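Side-chain contacts in glycerol kinase, putative (Plasmodium falciparum, PDB 2W40), which probably phosphorylates glycerol with ATP to give sn-glycerol 3-phosphate, the entry step of glycerol breakdown: residues 35-40 / 45-50; 98-103 / 107-112. One frame throughout, in Å; residues are numbered along the deposited sequence. Where two conformers were deposited one is given.

Contact 1: residues 35-40 / 45-50. With EDO (1,2-ethanediol), chain B.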
ATOM      1  N   HIS C  35      -2.960  13.542 -21.818  1.00  9.65           N
ATOM      2  CA  HIS C  35      -3.228  12.460 -22.747  1.00  9.75           C
ATOM      3  C   HIS C  35      -3.123  11.149 -21.884  1.00 10.00           C
ATOM      4  O   HIS C  35      -2.555  11.140 -20.748  1.00 10.49           O
ATOM      5  CB  HIS C  35      -2.279  12.416 -23.933  1.00  9.62           C
ATOM      6  CG  HIS C  35      -0.832  12.369 -23.553  1.00  9.30           C
ATOM      7  ND1 HIS C  35      -0.105  13.497 -23.242  1.00 12.82           N
ATOM      8  CD2 HIS C  35       0.022  11.333 -23.490  1.00  8.99           C
ATOM      9  CE1 HIS C  35       1.122  13.135 -22.892  1.00  9.89           C
ATOM     10  NE2 HIS C  35       1.231  11.823 -23.032  1.00  9.74           N
ATOM     11  N   GLU C  36      -3.734  10.085 -22.397  1.00 11.67           N
ATOM     12  CA  GLU C  36      -3.867   8.824 -21.655  1.00 10.50           C
ATOM     13  C   GLU C  36      -2.518   8.213 -21.372  1.00  9.96           C
ATOM     14  O   GLU C  36      -1.716   8.073 -22.267  1.00  9.74           O
ATOM     15  CB  GLU C  36      -4.734   7.841 -22.424  1.00 10.29           C
ATOM     16  CG  GLU C  36      -5.166   6.733 -21.586  1.00 11.75           C
ATOM     17  CD  GLU C  36      -5.878   5.635 -22.310  1.00 13.92           C
ATOM     18  OE1 GLU C  36      -6.082   5.736 -23.550  1.00 18.47           O
ATOM     19  OE2 GLU C  36      -6.262   4.618 -21.653  1.00 19.47           O
ATOM     20  N   GLN C  37      -2.318   7.801 -20.108  1.00 10.01           N
ATOM     21  CA  GLN C  37      -1.122   7.017 -19.735  1.00  9.22           C
ATOM     22  C   GLN C  37      -1.616   5.558 -19.742  1.00 11.34           C
ATOM     23  O   GLN C  37      -2.327   5.144 -18.830  1.00 10.57           O
ATOM     24  CB  GLN C  37      -0.627   7.400 -18.319  1.00 10.87           C
ATOM     25  CG  GLN C  37      -0.458   8.923 -18.112  1.00  9.74           C
ATOM     26  CD  GLN C  37       0.549   9.496 -19.103  1.00  8.04           C
ATOM     27  OE1 GLN C  37       1.717   9.147 -19.007  1.00  8.57           O
ATOM     28  NE2 GLN C  37       0.115  10.367 -20.056  1.00  9.81           N
ATOM     29  N   LYS C  38      -1.322   4.850 -20.811  1.00 10.24           N
ATOM     30  CA  LYS C  38      -1.811   3.508 -20.972  1.00 10.07           C
ATOM     31  C   LYS C  38      -0.874   2.499 -20.293  1.00  8.75           C
ATOM     32  O   LYS C  38       0.258   2.231 -20.776  1.00  9.15           O
ATOM     33  CB  LYS C  38      -1.910   3.176 -22.424  1.00  9.42           C
ATOM     34  CG  LYS C  38      -2.768   4.073 -23.270  1.00 10.71           C
ATOM     35  CD  LYS C  38      -2.570   3.835 -24.795  1.00 11.71           C
ATOM     36  CE  LYS C  38      -3.339   4.763 -25.667  1.00 15.38           C
ATOM     37  NZ  LYS C  38      -4.730   4.332 -25.787  1.00 16.02           N
ATOM     38  N   CYS C  39      -1.398   1.842 -19.249  1.00 11.74           N
ATOM     39  CA  CYS C  39      -0.637   0.807 -18.493  1.00 11.12           C
ATOM     40  C   CYS C  39      -1.490  -0.456 -18.444  1.00 13.39           C
ATOM     41  O   CYS C  39      -2.088  -0.741 -17.370  1.00 16.21           O
ATOM     42  CB  CYS C  39      -0.255   1.286 -17.105  1.00 12.67           C
ATOM     43  SG  CYS C  39       0.592   2.925 -17.032  1.00 14.06           S
ATOM     44  N   LEU C  40      -1.490  -1.147 -19.599  1.00 13.62           N
ATOM     45  CA  LEU C  40      -2.322  -2.333 -20.028  0.50 14.41           C
ATOM     46  C   LEU C  40      -2.035  -3.565 -19.190  1.00 15.03           C
ATOM     47  O   LEU C  40      -2.900  -4.426 -18.919  1.00 14.96           O
ATOM     48  CB  LEU C  40      -2.020  -2.743 -21.522  0.50 14.29           C
ATOM     49  CG  LEU C  40      -2.922  -3.791 -22.259  0.50 13.77           C
ATOM     50  CD1 LEU C  40      -4.376  -3.569 -22.068  0.50 16.72           C
ATOM     51  CD2 LEU C  40      -2.617  -3.819 -23.819  0.50 14.24           C
ATOM     52  N   TYR C  45       3.821   0.657 -20.600  1.00  9.52           N
ATOM     53  CA  TYR C  45       3.514   2.074 -20.486  1.00  8.92           C
ATOM     54  C   TYR C  45       3.612   2.645 -21.898  1.00  7.44           C
ATOM     55  O   TYR C  45       4.692   2.718 -22.499  1.00  7.63           O
ATOM     56  CB  TYR C  45       4.472   2.776 -19.543  1.00  8.61           C
ATOM     57  CG  TYR C  45       3.942   4.007 -18.851  1.00  6.92           C
ATOM     58  CD1 TYR C  45       3.961   4.184 -17.461  1.00 10.45           C
ATOM     59  CD2 TYR C  45       3.420   5.046 -19.616  1.00  9.47           C
ATOM     60  CE1 TYR C  45       3.559   5.437 -16.866  1.00 10.38           C
ATOM     61  CE2 TYR C  45       3.002   6.259 -19.078  1.00  6.94           C
ATOM     62  CZ  TYR C  45       3.096   6.453 -17.687  1.00  9.39           C
ATOM     63  OH  TYR C  45       2.701   7.584 -17.100  1.00 10.39           O
ATOM     64  N   GLU C  46       2.430   3.040 -22.408  1.00  7.75           N
ATOM     65  CA  GLU C  46       2.296   3.573 -23.740  1.00  8.45           C
ATOM     66  C   GLU C  46       1.501   4.908 -23.801  1.00  6.52           C
ATOM     67  O   GLU C  46       0.662   5.253 -22.916  1.00  7.71           O
ATOM     68  CB  GLU C  46       1.547   2.567 -24.609  1.00  7.35           C
ATOM     69  CG  GLU C  46       2.239   1.231 -24.729  1.00  7.66           C
ATOM     70  CD  GLU C  46       1.550   0.141 -25.587  1.00 10.74           C
ATOM     71  OE1 GLU C  46       0.465   0.339 -26.135  1.00 11.14           O
ATOM     72  OE2 GLU C  46       2.141  -0.957 -25.648  1.00  9.72           O
ATOM     73  N   HIS C  47       1.779   5.650 -24.873  1.00  6.51           N
ATOM     74  CA  HIS C  47       0.972   6.840 -25.230  1.00  7.27           C
ATOM     75  C   HIS C  47       0.434   6.622 -26.665  1.00  7.20           C
ATOM     76  O   HIS C  47       1.081   6.027 -27.514  1.00  8.01           O
ATOM     77  CB  HIS C  47       1.820   8.101 -25.243  1.00  7.15           C
ATOM     78  CG  HIS C  47       2.343   8.534 -23.886  1.00  8.53           C
ATOM     79  ND1 HIS C  47       3.522   9.249 -23.746  1.00  8.09           N
ATOM     80  CD2 HIS C  47       1.854   8.379 -22.627  1.00  9.72           C
ATOM     81  CE1 HIS C  47       3.753   9.473 -22.463  1.00  9.85           C
ATOM     82  NE2 HIS C  47       2.752   8.965 -21.757  1.00  8.74           N
ATOM     83  N   ASP C  48      -0.689   7.242 -26.987  1.00  8.12           N
ATOM     84  CA  ASP C  48      -1.251   7.312 -28.320  1.00  9.67           C
ATOM     85  C   ASP C  48      -0.622   8.503 -29.042  1.00  8.75           C
ATOM     86  O   ASP C  48      -0.852   9.620 -28.641  1.00  8.66           O
ATOM     87  CB  ASP C  48      -2.778   7.563 -28.202  1.00  8.68           C
ATOM     88  CG  ASP C  48      -3.467   7.656 -29.524  1.00 11.40           C
ATOM     89  OD1 ASP C  48      -2.751   7.879 -30.542  1.00 12.03           O
ATOM     90  OD2 ASP C  48      -4.756   7.531 -29.530  1.00 15.78           O
ATOM     91  N   PRO C  49       0.202   8.274 -30.056  1.00  8.85           N
ATOM     92  CA  PRO C  49       0.876   9.422 -30.710  1.00  9.25           C
ATOM     93  C   PRO C  49      -0.024  10.398 -31.444  1.00  8.55           C
ATOM     94  O   PRO C  49       0.384  11.545 -31.633  1.00 10.56           O
ATOM     95  CB  PRO C  49       1.862   8.757 -31.724  1.00 10.53           C
ATOM     96  CG  PRO C  49       1.753   7.409 -31.507  1.00 12.97           C
ATOM     97  CD  PRO C  49       0.596   7.025 -30.725  1.00 10.72           C
ATOM     98  N   ILE C  50      -1.171   9.915 -31.931  1.00  9.27           N
ATOM     99  CA  ILE C  50      -2.110  10.728 -32.611  1.00  9.94           C
ATOM    100  C   ILE C  50      -2.861  11.588 -31.604  1.00  9.13           C
ATOM    101  O   ILE C  50      -3.076  12.812 -31.831  1.00  9.89           O
ATOM    102  CB  ILE C  50      -3.005   9.862 -33.534  1.00 10.62           C
ATOM    103  CG1 ILE C  50      -2.100   9.247 -34.619  1.00 11.65           C
ATOM    104  CG2 ILE C  50      -4.166  10.700 -34.080  1.00 10.82           C
ATOM    105  CD1 ILE C  50      -2.804   8.204 -35.403  1.00 14.31           C
TER
HETATM  106  C1  EDO B1509      -0.698  -4.010 -28.263  1.00 31.03           C
HETATM  107  O1  EDO B1509       0.593  -4.818 -28.130  1.00 32.07           O
HETATM  108  C2  EDO B1509      -1.187  -2.711 -27.497  1.00 31.32           C
HETATM  109  O2  EDO B1509      -0.725  -1.340 -27.953  1.00 24.00           O
HETATM  110  O   HOH W   1      -2.009   8.701 -24.817  1.00 11.90           O
HETATM  111  O   HOH W   2      -5.914   6.222 -27.512  1.00 21.33           O
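Gln37 reaches Tyr45 and His47 because its chain, which sets out with CG beside the backbone N, folds back at chi2 (-60°) and brings OE1 to the edges of both rings. OE1 is thereby gripped twice. Tyr45 OH donates to Gln37 OE1 at 2.7 Å, in the carbonyl plane and on a lone pair, while His47 NE2 donates to the same oxygen at 2.9 Å from a position tilted out of that plane. The other end of the amide is fixed too, since Gln37 NE2 donates to His35 O at 2.9 Å, which settles the rotation of the group. His35 in turn sets its edge on the face of His47, with NE2 over the ring centre and the planes 88° apart, a T-shaped pair. Cys39 SG sits over one face of Tyr45, displaced toward its rim, 3.9 Å from the ring centroid in a sulfur-aromatic contact; Cys39 also meets Phe373 of the second subunit. The backbones are tied by a single antiparallel bridge, Lys38 N to Glu46 O and Glu46 N to Lys38 O. Beyond it, Lys38 NZ forms a salt bridge with Glu36 OE1 at 3.0 Å and reaches Asp48 OD2 through a water. Asp48 N-caps helix 49-70, against which His35 and His47 both pack, and strand 46-47 pairs along its backbone with strand 102-103.

Contact 2: residues 98-103 / 107-112; sequences PLYNAI and DTRVEE. With EDO (1,2-ethanediol), chain B.
Ile103 and Asp107 make the tight part of this contact: the methyl CG2 of Ile103 sits 3.4 Å from Asp107 CG, and both residues are buried. With CG2 anti to the backbone N (CG1 at chi1 -61°), Ile103 offers one branch to the carboxylate and sends the other across Arg109, where CD1 lies over the centre of the guanidinium face, 4.0 Å from CZ. That plane is held steady by Asp107, which Arg109 grips side-on. NH2 of Arg109 donates to Asp107 OD1 at 2.8 Å in a salt bridge, and Arg109 NE is shared between OD1 and OD2, all nearly within the guanidinium plane. Asp107 OD1 also accepts from Tyr45 N. The looser side lies at partly exposed Tyr100, which approaches Arg109 from the opposite direction, ring and guanidinium planes 79° apart. Its OH stands 3.3 Å from Arg109 NH1, at the guanidinium edge, with no clear bond between them, though Glu46 engages both groups. Tyr100 OH accepts from O1 of an ethanediol at 2.6 Å, probably from the crystallisation liquor, whose O1 lies at the ring edge. Arg109 N donates to Asp107 OD2 at 3.0 Å, closing an Asx turn that overlaps the type I turn from Thr108 to Glu111, and the two lead the chain into helix 111-118 of the FGGY N-terminal domain.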
ATOM      1  N   PRO C  98       1.554   5.794 -37.451  1.00 11.11           N
ATOM      2  CA  PRO C  98       2.292   5.013 -36.463  1.00 11.45           C
ATOM      3  C   PRO C  98       2.073   3.538 -36.684  1.00 11.09           C
ATOM      4  O   PRO C  98       0.955   3.130 -36.963  1.00 11.31           O
ATOM      5  CB  PRO C  98       1.688   5.438 -35.111  1.00 12.16           C
ATOM      6  CG  PRO C  98       1.132   6.725 -35.366  1.00 14.84           C
ATOM      7  CD  PRO C  98       0.638   6.748 -36.788  1.00 12.30           C
ATOM      8  N   LEU C  99       3.135   2.760 -36.508  1.00  9.50           N
ATOM      9  CA  LEU C  99       3.017   1.325 -36.664  1.00  9.89           C
ATOM     10  C   LEU C  99       2.686   0.672 -35.326  1.00  8.78           C
ATOM     11  O   LEU C  99       2.416  -0.530 -35.292  1.00 10.49           O
ATOM     12  CB  LEU C  99       4.294   0.793 -37.319  1.00 10.08           C
ATOM     13  CG  LEU C  99       4.599   1.299 -38.731  1.00 11.87           C
ATOM     14  CD1 LEU C  99       5.962   0.838 -39.050  1.00 11.97           C
ATOM     15  CD2 LEU C  99       3.702   0.694 -39.749  1.00 19.05           C
ATOM     16  N   TYR C 100       2.824   1.430 -34.225  1.00  9.11           N
ATOM     17  CA  TYR C 100       2.522   1.005 -32.903  1.00  8.00           C
ATOM     18  C   TYR C 100       2.392   2.239 -32.046  1.00  9.50           C
ATOM     19  O   TYR C 100       2.829   3.275 -32.449  1.00  9.46           O
ATOM     20  CB  TYR C 100       3.651   0.104 -32.390  1.00  7.53           C
ATOM     21  CG  TYR C 100       3.259  -0.649 -31.094  1.00 11.04           C
ATOM     22  CD1 TYR C 100       2.539  -1.810 -31.168  1.00 12.27           C
ATOM     23  CD2 TYR C 100       3.657  -0.212 -29.806  1.00 11.09           C
ATOM     24  CE1 TYR C 100       2.129  -2.475 -29.969  1.00 11.57           C
ATOM     25  CE2 TYR C 100       3.335  -0.869 -28.670  1.00  9.19           C
ATOM     26  CZ  TYR C 100       2.575  -2.023 -28.723  1.00  9.88           C
ATOM     27  OH  TYR C 100       2.156  -2.748 -27.611  1.00 12.75           O
ATOM     28  N   ASN C 101       1.792   2.118 -30.860  1.00  7.83           N
ATOM     29  CA  ASN C 101       1.798   3.232 -29.889  1.00  8.80           C
ATOM     30  C   ASN C 101       3.210   3.700 -29.579  1.00  8.28           C
ATOM     31  O   ASN C 101       4.176   2.978 -29.738  1.00  8.21           O
ATOM     32  CB  ASN C 101       1.123   2.856 -28.590  1.00  8.69           C
ATOM     33  CG  ASN C 101      -0.430   2.962 -28.604  1.00 10.85           C
ATOM     34  OD1 ASN C 101      -1.115   2.309 -27.746  1.00 14.75           O
ATOM     35  ND2 ASN C 101      -0.986   3.641 -29.530  1.00  8.34           N
ATOM     36  N   ALA C 102       3.328   4.895 -29.012  1.00  7.59           N
ATOM     37  CA  ALA C 102       4.580   5.269 -28.368  1.00  8.17           C
ATOM     38  C   ALA C 102       4.793   4.296 -27.176  1.00  7.57           C
ATOM     39  O   ALA C 102       3.914   4.089 -26.402  1.00  9.04           O
ATOM     40  CB  ALA C 102       4.561   6.745 -27.901  1.00  8.03           C
ATOM     41  N   ILE C 103       6.035   3.782 -26.997  1.00  7.05           N
ATOM     42  CA  ILE C 103       6.444   3.093 -25.817  1.00  7.14           C
ATOM     43  C   ILE C 103       7.282   4.063 -24.977  1.00  5.88           C
ATOM     44  O   ILE C 103       8.304   4.603 -25.439  1.00  7.41           O
ATOM     45  CB  ILE C 103       7.269   1.821 -26.101  1.00  6.92           C
ATOM     46  CG1 ILE C 103       6.407   0.815 -26.934  1.00  8.41           C
ATOM     47  CG2 ILE C 103       7.636   1.146 -24.760  1.00  8.67           C
ATOM     48  CD1 ILE C 103       7.129  -0.456 -27.371  1.00  8.76           C
ATOM     49  N   ASP C 107       8.202   2.539 -19.476  1.00  7.22           N
ATOM     50  CA  ASP C 107       7.867   1.153 -19.811  1.00  7.08           C
ATOM     51  C   ASP C 107       9.053   0.277 -19.404  1.00 10.10           C
ATOM     52  O   ASP C 107      10.186   0.609 -19.637  1.00 10.29           O
ATOM     53  CB  ASP C 107       7.613   1.039 -21.332  1.00  6.75           C
ATOM     54  CG  ASP C 107       7.104  -0.320 -21.777  1.00  8.83           C
ATOM     55  OD1 ASP C 107       5.873  -0.473 -22.009  1.00  8.61           O
ATOM     56  OD2 ASP C 107       7.985  -1.200 -21.855  1.00 10.84           O
ATOM     57  N   THR C 108       8.728  -0.887 -18.874  1.00  9.94           N
ATOM     58  CA  THR C 108       9.769  -1.836 -18.482  1.00  9.72           C
ATOM     59  C   THR C 108       9.590  -3.263 -19.011  1.00  9.95           C
ATOM     60  O   THR C 108      10.171  -4.226 -18.454  1.00 11.52           O
ATOM     61  CB  THR C 108       9.837  -1.920 -16.926  1.00 10.20           C
ATOM     62  OG1 THR C 108       8.556  -2.241 -16.363  1.00 15.50           O
ATOM     63  CG2 THR C 108      10.372  -0.630 -16.324  1.00 14.93           C
ATOM     64  N   ARG C 109       8.829  -3.423 -20.093  1.00  9.18           N
ATOM     65  CA  ARG C 109       8.546  -4.730 -20.654  1.00  9.50           C
ATOM     66  C   ARG C 109       9.820  -5.394 -21.140  1.00  9.38           C
ATOM     67  O   ARG C 109       9.829  -6.643 -21.376  1.00 11.36           O
ATOM     68  CB  ARG C 109       7.531  -4.643 -21.841  1.00  8.69           C
ATOM     69  CG  ARG C 109       8.081  -4.335 -23.173  1.00  8.85           C
ATOM     70  CD  ARG C 109       7.026  -3.931 -24.197  1.00 10.47           C
ATOM     71  NE  ARG C 109       6.226  -2.789 -23.894  1.00  9.51           N
ATOM     72  CZ  ARG C 109       5.140  -2.470 -24.552  1.00 11.23           C
ATOM     73  NH1 ARG C 109       4.689  -3.237 -25.564  1.00 10.90           N
ATOM     74  NH2 ARG C 109       4.454  -1.427 -24.200  1.00 10.26           N
ATOM     75  N   VAL C 110      10.867  -4.572 -21.404  1.00  8.85           N
ATOM     76  CA  VAL C 110      12.089  -5.145 -21.952  1.00 10.96           C
ATOM     77  C   VAL C 110      13.055  -5.685 -20.906  1.00 11.21           C
ATOM     78  O   VAL C 110      14.238  -6.005 -21.252  1.00 11.50           O
ATOM     79  CB  VAL C 110      12.785  -4.115 -22.891  1.00  9.46           C
ATOM     80  CG1 VAL C 110      11.814  -3.646 -24.055  1.00 11.15           C
ATOM     81  CG2 VAL C 110      13.288  -2.897 -22.066  1.00  9.28           C
ATOM     82  N   GLU C 111      12.604  -5.755 -19.653  1.00 12.67           N
ATOM     83  CA  GLU C 111      13.459  -6.275 -18.546  1.00 13.18           C
ATOM     84  C   GLU C 111      14.145  -7.576 -18.961  1.00 14.21           C
ATOM     85  O   GLU C 111      15.329  -7.732 -18.811  1.00 14.10           O
ATOM     86  CB  GLU C 111      12.596  -6.465 -17.293  1.00 14.89           C
ATOM     87  CG  GLU C 111      13.291  -7.096 -16.049  1.00 14.10           C
ATOM     88  CD  GLU C 111      12.315  -7.365 -14.849  1.00 18.55           C
ATOM     89  OE1 GLU C 111      11.091  -6.979 -14.854  1.00 18.49           O
ATOM     90  OE2 GLU C 111      12.777  -7.961 -13.854  1.00 23.01           O
ATOM     91  N   GLU C 112      13.351  -8.530 -19.453  0.50 15.01           N
ATOM     92  CA  GLU C 112      13.898  -9.852 -19.835  0.50 14.88           C
ATOM     93  C   GLU C 112      15.011  -9.781 -20.921  0.50 13.50           C
ATOM     94  O   GLU C 112      16.101 -10.381 -20.765  0.50 14.33           O
ATOM     95  CB  GLU C 112      12.767 -10.850 -20.215  0.50 16.10           C
ATOM     96  CG  GLU C 112      13.307 -12.149 -20.800  0.50 17.46           C
ATOM     97  CD  GLU C 112      12.243 -13.214 -21.111  0.50 18.80           C
ATOM     98  OE1 GLU C 112      11.034 -12.885 -21.277  0.50 22.72           O
ATOM     99  OE2 GLU C 112      12.648 -14.383 -21.245  0.50 22.91           O
TER
HETATM  100  C1  EDO B1509      -0.698  -4.010 -28.263  1.00 31.03           C
HETATM  101  O1  EDO B1509       0.593  -4.818 -28.130  1.00 32.07           O
HETATM  102  C2  EDO B1509      -1.187  -2.711 -27.497  1.00 31.32           C
HETATM  103  O2  EDO B1509      -0.725  -1.340 -27.953  1.00 24.00           O

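Two sequence-local contacts are here joined into one structure by a shared two-stranded sheet, with strands 46-47 and 102-103 side by side and the contact centres 10 Å apart. Glu46 of contact 1 is the main bridge: its OE2 probably accepts from Tyr100 OH at 2.7 Å and forms a salt bridge with Arg109, while OE1 accepts from the ethanediol that also binds Tyr100. Tyr45 N to Asp107 OD1, a probable hydrogen bond of 2.7 Å, is a second tie. Contact 1 comes somewhat nearer the bound glycerol, about 9 Å from the His47 side chain against about 11 Å from Asp107. The Tyr45 side chain is about 5 Å from Thr270, which binds ADP in another structure of this protein, no nucleotide being bound here.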